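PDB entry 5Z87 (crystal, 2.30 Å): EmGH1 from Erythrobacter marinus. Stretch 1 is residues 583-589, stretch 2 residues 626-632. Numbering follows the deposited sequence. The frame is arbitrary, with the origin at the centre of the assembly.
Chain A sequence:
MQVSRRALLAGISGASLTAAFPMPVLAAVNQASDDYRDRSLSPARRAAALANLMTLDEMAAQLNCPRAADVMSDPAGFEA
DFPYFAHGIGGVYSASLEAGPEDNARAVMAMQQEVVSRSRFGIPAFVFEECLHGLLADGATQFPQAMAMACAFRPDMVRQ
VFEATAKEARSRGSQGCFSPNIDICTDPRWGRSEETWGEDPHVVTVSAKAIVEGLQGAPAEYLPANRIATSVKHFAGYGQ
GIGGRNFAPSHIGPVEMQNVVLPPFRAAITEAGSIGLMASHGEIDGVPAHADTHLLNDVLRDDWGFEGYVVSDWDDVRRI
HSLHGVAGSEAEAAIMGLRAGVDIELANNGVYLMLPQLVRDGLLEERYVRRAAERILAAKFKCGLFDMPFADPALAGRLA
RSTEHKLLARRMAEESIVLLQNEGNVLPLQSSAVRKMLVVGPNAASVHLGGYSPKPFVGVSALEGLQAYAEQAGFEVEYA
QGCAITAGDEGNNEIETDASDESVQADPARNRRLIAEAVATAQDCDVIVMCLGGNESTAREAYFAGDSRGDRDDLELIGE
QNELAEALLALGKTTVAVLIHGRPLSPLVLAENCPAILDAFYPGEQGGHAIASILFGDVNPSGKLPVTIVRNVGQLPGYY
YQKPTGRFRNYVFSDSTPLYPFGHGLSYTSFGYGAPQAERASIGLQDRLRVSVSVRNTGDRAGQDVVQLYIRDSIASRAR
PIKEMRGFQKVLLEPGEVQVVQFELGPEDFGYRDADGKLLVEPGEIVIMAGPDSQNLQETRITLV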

ATOM      1  N   ARG A 583       7.287   7.795  15.730  1.00 15.47           N
ATOM      2  CA  ARG A 583       7.443   7.009  14.500  1.00 24.23           C
ATOM      3  C   ARG A 583       8.858   7.129  13.933  1.00 20.24           C
ATOM      4  O   ARG A 583       9.563   8.109  14.190  1.00 23.45           O
ATOM      5  CB  ARG A 583       6.456   7.482  13.445  1.00 15.06           C
ATOM      6  CG  ARG A 583       6.685   8.944  13.069  1.00 19.89           C
ATOM      7  CD  ARG A 583       5.981   9.330  11.781  1.00 20.04           C
ATOM      8  NE  ARG A 583       4.557   9.004  11.823  1.00 20.50           N
ATOM      9  CZ  ARG A 583       3.645   9.750  12.436  1.00 24.65           C
ATOM     10  NH1 ARG A 583       4.012  10.871  13.055  1.00 19.50           N
ATOM     11  NH2 ARG A 583       2.367   9.379  12.419  1.00 16.99           N
ATOM     12  N   PRO A 584       9.290   6.157  13.134  1.00 23.32           N
ATOM     13  CA  PRO A 584      10.510   6.362  12.343  1.00 17.21           C
ATOM     14  C   PRO A 584      10.349   7.588  11.466  1.00 21.95           C
ATOM     15  O   PRO A 584       9.327   7.749  10.792  1.00 21.30           O
ATOM     16  CB  PRO A 584      10.619   5.081  11.510  1.00 18.20           C
ATOM     17  CG  PRO A 584       9.808   4.052  12.267  1.00 21.28           C
ATOM     18  CD  PRO A 584       8.677   4.843  12.868  1.00 23.24           C
ATOM     19  N   LEU A 585      11.362   8.459  11.479  1.00 23.10           N
ATOM     20  CA  LEU A 585      11.353   9.683  10.679  1.00 21.38           C
ATOM     21  C   LEU A 585      12.408   9.625   9.578  1.00 19.28           C
ATOM     22  O   LEU A 585      13.422   8.933   9.696  1.00 16.02           O
ATOM     23  CB  LEU A 585      11.593  10.918  11.555  1.00 16.42           C
ATOM     24  CG  LEU A 585      10.418  11.292  12.469  1.00 18.96           C
ATOM     25  CD1 LEU A 585      10.809  12.371  13.447  1.00 20.23           C
ATOM     26  CD2 LEU A 585       9.211  11.727  11.656  1.00 22.91           C
ATOM     27  N   SER A 586      12.168  10.376   8.502  1.00 16.77           N
ATOM     28  CA  SER A 586      13.062  10.412   7.344  1.00 20.87           C
ATOM     29  C   SER A 586      13.604  11.828   7.199  1.00 18.92           C
ATOM     30  O   SER A 586      13.147  12.598   6.339  1.00 19.27           O
ATOM     31  CB  SER A 586      12.348   9.968   6.071  1.00 18.00           C
ATOM     32  OG  SER A 586      12.017   8.603   6.167  1.00 20.49           O
ATOM     33  N   PRO A 587      14.579  12.198   8.020  1.00 18.91           N
ATOM     34  CA  PRO A 587      15.065  13.585   8.118  1.00 22.81           C
ATOM     35  C   PRO A 587      16.167  13.845   7.085  1.00 22.76           C
ATOM     36  O   PRO A 587      17.366  13.887   7.376  1.00 21.59           O
ATOM     37  CB  PRO A 587      15.574  13.649   9.560  1.00 14.87           C
ATOM     38  CG  PRO A 587      16.136  12.223   9.782  1.00 16.62           C
ATOM     39  CD  PRO A 587      15.384  11.285   8.853  1.00 19.87           C
ATOM     40  N   LEU A 588      15.726  14.020   5.834  1.00 18.37           N
ATOM     41  CA  LEU A 588      16.639  14.128   4.701  1.00 20.89           C
ATOM     42  C   LEU A 588      17.528  15.353   4.825  1.00 24.22           C
ATOM     43  O   LEU A 588      18.755  15.265   4.680  1.00 23.89           O
ATOM     44  CB  LEU A 588      15.845  14.219   3.399  1.00 26.10           C
ATOM     45  CG  LEU A 588      15.510  12.990   2.581  1.00 36.05           C
ATOM     46  CD1 LEU A 588      14.952  13.466   1.244  1.00 30.50           C
ATOM     47  CD2 LEU A 588      16.750  12.135   2.390  1.00 32.78           C
ATOM     48  N   VAL A 589      16.913  16.513   5.059  1.00 21.26           N
ATOM     49  CA  VAL A 589      17.667  17.755   5.191  1.00 28.13           C
ATOM     50  C   VAL A 589      18.724  17.615   6.275  1.00 27.09           C
ATOM     51  O   VAL A 589      19.912  17.882   6.046  1.00 28.08           O
ATOM     52  CB  VAL A 589      16.705  18.926   5.456  1.00 26.71           C
ATOM     53  CG1 VAL A 589      17.470  20.186   5.829  1.00 25.85           C
ATOM     54  CG2 VAL A 589      15.847  19.161   4.210  1.00 18.17           C
ATOM     55  N   PRO A 626      15.678  -0.838  13.968  1.00 20.82           N
ATOM     56  CA  PRO A 626      14.812  -2.016  13.778  1.00 24.55           C
ATOM     57  C   PRO A 626      13.803  -1.846  12.648  1.00 22.62           C
ATOM     58  O   PRO A 626      12.937  -2.719  12.483  1.00 17.80           O
ATOM     59  CB  PRO A 626      14.098  -2.103  15.129  1.00 17.24           C
ATOM     60  CG  PRO A 626      13.889  -0.623  15.494  1.00 22.04           C
ATOM     61  CD  PRO A 626      15.117   0.101  14.962  1.00 22.16           C
ATOM     62  N   VAL A 627      13.890  -0.740  11.912  1.00 19.88           N
ATOM     63  CA  VAL A 627      13.104  -0.482  10.717  1.00 17.45           C
ATOM     64  C   VAL A 627      14.058   0.006   9.638  1.00 21.84           C
ATOM     65  O   VAL A 627      15.189   0.413   9.913  1.00 21.07           O
ATOM     66  CB  VAL A 627      12.009   0.577  10.955  1.00 20.10           C
ATOM     67  CG1 VAL A 627      10.903   0.038  11.826  1.00 15.89           C
ATOM     68  CG2 VAL A 627      12.643   1.840  11.571  1.00 14.99           C
ATOM     69  N   THR A 628      13.575  -0.005   8.399  1.00 24.41           N
ATOM     70  CA  THR A 628      14.241   0.693   7.311  1.00 16.12           C
ATOM     71  C   THR A 628      13.754   2.135   7.315  1.00 16.80           C
ATOM     72  O   THR A 628      12.571   2.391   7.540  1.00 16.57           O
ATOM     73  CB  THR A 628      13.937   0.030   5.963  1.00 15.25           C
ATOM     74  OG1 THR A 628      14.547  -1.258   5.925  1.00 15.93           O
ATOM     75  CG2 THR A 628      14.482   0.863   4.793  1.00 15.58           C
ATOM     76  N   ILE A 629      14.661   3.081   7.090  1.00 15.97           N
ATOM     77  CA  ILE A 629      14.263   4.481   6.958  1.00 16.32           C
ATOM     78  C   ILE A 629      14.300   4.843   5.476  1.00 18.21           C
ATOM     79  O   ILE A 629      15.381   4.945   4.883  1.00 16.43           O
ATOM     80  CB  ILE A 629      15.157   5.419   7.779  1.00 15.55           C
ATOM     81  CG1 ILE A 629      15.136   5.034   9.272  1.00 17.51           C
ATOM     82  CG2 ILE A 629      14.699   6.853   7.561  1.00 11.35           C
ATOM     83  CD1 ILE A 629      13.748   5.145   9.908  1.00  9.22           C
ATOM     84  N   VAL A 630      13.125   5.027   4.863  1.00 14.72           N
ATOM     85  CA  VAL A 630      13.080   5.409   3.454  1.00 18.05           C
ATOM     86  C   VAL A 630      13.403   6.892   3.331  1.00 20.61           C
ATOM     87  O   VAL A 630      13.294   7.657   4.290  1.00 17.14           O
ATOM     88  CB  VAL A 630      11.719   5.084   2.813  1.00 16.42           C
ATOM     89  CG1 VAL A 630      11.426   3.577   2.899  1.00 15.12           C
ATOM     90  CG2 VAL A 630      10.612   5.886   3.489  1.00 16.80           C
ATOM     91  N   ARG A 631      13.809   7.302   2.128  1.00 19.86           N
ATOM     92  CA  ARG A 631      14.154   8.707   1.919  1.00 20.49           C
ATOM     93  C   ARG A 631      12.926   9.605   1.997  1.00 20.57           C
ATOM     94  O   ARG A 631      12.995  10.727   2.511  1.00 21.26           O
ATOM     95  CB  ARG A 631      14.864   8.876   0.575  1.00 20.22           C
ATOM     96  CG  ARG A 631      16.317   8.548   0.680  1.00 22.72           C
ATOM     97  CD  ARG A 631      17.031   8.397  -0.648  1.00 21.80           C
ATOM     98  NE  ARG A 631      18.254   7.652  -0.375  1.00 20.62           N
ATOM     99  CZ  ARG A 631      19.364   8.196   0.103  1.00 21.58           C
ATOM    100  NH1 ARG A 631      19.416   9.505   0.308  1.00 21.63           N
ATOM    101  NH2 ARG A 631      20.417   7.432   0.373  1.00 20.32           N
ATOM    102  N   ASN A 632      11.795   9.146   1.482  1.00 15.95           N
ATOM    103  CA  ASN A 632      10.608   9.969   1.528  1.00 18.70           C
ATOM    104  C   ASN A 632       9.394   9.067   1.475  1.00 16.17           C
ATOM    105  O   ASN A 632       9.467   7.916   1.043  1.00 15.81           O
ATOM    106  CB  ASN A 632      10.570  10.997   0.390  1.00 17.47           C
ATOM    107  CG  ASN A 632      10.392  10.353  -0.978  1.00 16.94           C
ATOM    108  OD1 ASN A 632       9.287   9.967  -1.362  1.00 20.33           O
ATOM    109  ND2 ASN A 632      11.481  10.256  -1.729  1.00 18.61           N
TER
HETATM  110  O   HOH W   1      11.538  12.540   3.896  1.00 16.37           O

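A loop that leads into a helix at L588 and a segment with no regular helix or strand, at least 43 residues apart in sequence wherever they touch, run in roughly the same direction here; the end-to-end directions of their touching parts differ by 25°, and they bury 357 Å² between them. The contact combines apolar packing around P584, a single direct hydrogen bond at S586, a water bridge, and further packing of L588 on R631.

V627 opens it. Its CB points toward stretch 1, and CG2 rests 3.7 Å from CG of P584, a compact pairing of a branched side chain with a proline ring. T628 turns its CB away, and its hydroxyl is satisfied elsewhere in the structure.

I629 points back in and reaches three consecutive residues. With both chi angles in m, its CD1 lies 3.5 Å from CB of P584, while CG2 approaches L585 O at 3.2 Å and S586 OG at 3.5 Å. One isoleucine thus spans a proline ring and the polar atoms that follow it; L585 takes part through its backbone O, and its CB points away.

V630 directs its CB away, and its carbonyl O accepts a hydrogen bond from S586 OG at 2.5 Å, very short. The serine is buried, with chi1 in m; its CB points toward stretch 2 and OG lies directly at the carbonyl.

R631 also contributes its carbonyl. Its CB points away overall though it touches stretch 1, and its O sits 3.4 Å from L588 CG and 3.7 Å from S586 CB. One water donates to both S586 O (2.9 Å) and R631 O (2.7 Å), joining two acceptors that could not hydrogen-bond to each other. The arginine's aliphatic part also packs, CG lying 4.0 Å from L588 CD2, while NE and NH2 find partners elsewhere. N632 points sideways and leaves the contact.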